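Local coordinates for probable aromatic acid decarboxylase (Escherichia coli, PDB 1SBZ) that acts as an FMN-dependent UbiX-like decarboxylase of the UbiX/PAD1 flavoprotein family and assembles into a homododecamer, at the interface of chains A and B. Coordinates in Å, arbitrary orientation; residue numbers count along the deposited sequence, not the author numbering. Chains: chain A/B, Probable aromatic acid decarboxylase.

The interface of chains A and B. Residues chain A 135, 138-139, 144; chain B 126-128, 131.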
ATOM      1  N   LEU A 135      -1.136 -15.748  -0.377  1.00 16.28           N
ATOM      2  CA  LEU A 135      -2.024 -14.708   0.137  1.00 15.53           C
ATOM      3  C   LEU A 135      -2.787 -13.991  -0.980  1.00 15.32           C
ATOM      4  O   LEU A 135      -3.985 -13.764  -0.860  1.00 15.80           O
ATOM      5  CB  LEU A 135      -1.261 -13.695   1.007  1.00 14.87           C
ATOM      6  CG  LEU A 135      -2.019 -12.455   1.505  1.00 14.85           C
ATOM      7  CD1 LEU A 135      -3.245 -12.803   2.389  1.00 11.79           C
ATOM      8  CD2 LEU A 135      -1.064 -11.493   2.221  1.00 14.26           C
ATOM      9  N   SER A 138      -5.411 -16.267  -2.187  1.00 18.39           N
ATOM     10  CA  SER A 138      -6.419 -16.385  -1.113  1.00 18.93           C
ATOM     11  C   SER A 138      -7.418 -15.228  -1.130  1.00 19.78           C
ATOM     12  O   SER A 138      -8.618 -15.454  -0.987  1.00 19.61           O
ATOM     13  CB  SER A 138      -5.768 -16.489   0.268  1.00 18.98           C
ATOM     14  OG  SER A 138      -6.753 -16.637   1.282  1.00 18.04           O
ATOM     15  N   ARG A 139      -6.914 -14.003  -1.323  1.00 20.60           N
ATOM     16  CA  ARG A 139      -7.744 -12.796  -1.385  1.00 21.69           C
ATOM     17  C   ARG A 139      -8.779 -12.841  -2.513  1.00 22.52           C
ATOM     18  O   ARG A 139      -9.802 -12.148  -2.464  1.00 21.98           O
ATOM     19  CB  ARG A 139      -6.862 -11.542  -1.515  1.00 21.70           C
ATOM     20  CG  ARG A 139      -6.135 -11.164  -0.231  1.00 21.34           C
ATOM     21  CD  ARG A 139      -5.228  -9.927  -0.301  1.00 23.20           C
ATOM     22  NE  ARG A 139      -4.900  -9.498   1.060  1.00 27.05           N
ATOM     23  CZ  ARG A 139      -3.766  -8.927   1.451  1.00 29.88           C
ATOM     24  NH1 ARG A 139      -2.785  -8.682   0.584  1.00 31.83           N
ATOM     25  NH2 ARG A 139      -3.612  -8.605   2.734  1.00 30.01           N
HETATM   26  N   MSE A 144      -6.779 -22.478  -0.141  1.00 22.90           N
HETATM   27  CA  MSE A 144      -5.426 -22.942   0.094  1.00 23.18           C
HETATM   28  C   MSE A 144      -5.503 -24.087   1.087  1.00 23.11           C
HETATM   29  O   MSE A 144      -5.754 -23.863   2.270  1.00 23.39           O
HETATM   30  CB  MSE A 144      -4.582 -21.802   0.663  1.00 23.23           C
HETATM   31  CG  MSE A 144      -4.244 -20.722  -0.341  1.00 23.93           C
HETATM   32 SE   MSE A 144      -3.024 -21.434  -1.681  1.00 25.79          SE
HETATM   33  CE  MSE A 144      -1.898 -22.186  -0.543  1.00 27.98           C
TER
ATOM     34  N   LEU B 126      -5.823 -22.915   4.986  1.00 22.41           N
ATOM     35  CA  LEU B 126      -5.265 -21.650   5.455  1.00 21.53           C
ATOM     36  C   LEU B 126      -6.063 -20.498   4.869  1.00 21.06           C
ATOM     37  O   LEU B 126      -6.156 -20.347   3.650  1.00 21.24           O
ATOM     38  CB  LEU B 126      -3.781 -21.528   5.079  1.00 21.36           C
ATOM     39  CG  LEU B 126      -2.816 -22.507   5.758  1.00 21.21           C
ATOM     40  CD1 LEU B 126      -1.392 -22.339   5.226  1.00 21.23           C
ATOM     41  CD2 LEU B 126      -2.851 -22.358   7.276  1.00 20.10           C
ATOM     42  N   SER B 127      -6.657 -19.703   5.751  1.00 20.37           N
ATOM     43  CA  SER B 127      -7.473 -18.571   5.350  1.00 19.46           C
ATOM     44  C   SER B 127      -6.609 -17.364   4.991  1.00 18.89           C
ATOM     45  O   SER B 127      -5.391 -17.381   5.163  1.00 18.57           O
ATOM     46  CB  SER B 127      -8.419 -18.195   6.484  1.00 19.41           C
ATOM     47  OG  SER B 127      -7.702 -17.575   7.533  1.00 18.94           O
ATOM     48  N   THR B 128      -7.257 -16.316   4.497  1.00 18.36           N
ATOM     49  CA  THR B 128      -6.590 -15.054   4.227  1.00 17.70           C
ATOM     50  C   THR B 128      -5.900 -14.530   5.492  1.00 17.26           C
ATOM     51  O   THR B 128      -4.725 -14.167   5.458  1.00 16.90           O
ATOM     52  CB  THR B 128      -7.608 -14.043   3.680  1.00 18.14           C
ATOM     53  OG1 THR B 128      -8.012 -14.448   2.365  1.00 18.08           O
ATOM     54  CG2 THR B 128      -6.968 -12.669   3.449  1.00 17.42           C
ATOM     55  N   LEU B 131      -2.707 -16.419   6.351  1.00 16.01           N
ATOM     56  CA  LEU B 131      -1.634 -16.139   5.407  1.00 15.92           C
ATOM     57  C   LEU B 131      -1.062 -14.740   5.570  1.00 16.22           C
ATOM     58  O   LEU B 131       0.148 -14.552   5.444  1.00 15.85           O
ATOM     59  CB  LEU B 131      -2.108 -16.401   3.972  1.00 15.98           C
ATOM     60  CG  LEU B 131      -2.381 -17.883   3.643  1.00 16.09           C
ATOM     61  CD1 LEU B 131      -3.200 -18.044   2.385  1.00 15.29           C
ATOM     62  CD2 LEU B 131      -1.082 -18.678   3.534  1.00 15.51           C
TER
HETATM   63  O   HOH W   1      -8.165 -21.168   1.986  1.00 37.81           O
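An antiparallel beta bridge and a helix-to-helix contact join two subunits of the homododecamer here. A two-fold axis relates the subunits, and every pairing occurs a second time with A and B swapped. The bridge pairs A:Met144, a selenomethionine in strand 143-144, with B:Leu126. B:Leu126 N donates to A:Met144 O at 2.9 Å. The second link of the bridge runs through water 1, which lies 2.9 Å from A:Met144 N and also hydrogen-bonds B:Leu126 O.

Next to the bridge, the first residue of helix 128-139 of chain B meets the last residue of helix 128-138 of chain A. The hydroxyls A:Ser138 OG and B:Thr128 OG1 face each other tip to tip, 2.7 Å apart. Either hydroxyl could be the donor. A:Ser138 OG points away from its own backbone N (chi1 -178°), which carries it across to chain B.

The other branch of B:Thr128 makes the apolar contacts. Its methyl CG2 lies 3.9 Å from A:Leu135 CD1, the two side chains crossing at about a right angle. It also touches the aliphatic CG of A:Arg139. Within chain A, A:Leu135 CD2 lies over one face of the A:Arg139 guanidinium, toward its rim, while CD1 of the same leucine faces B:Thr128.

B:Leu131 touches both the helix end and the bridge strand of chain A. Its CB rests on A:Leu135. B:Leu131 CD1 reaches A:Ser138 CB at 3.7 Å and A:Met144 CG at 4.0 Å.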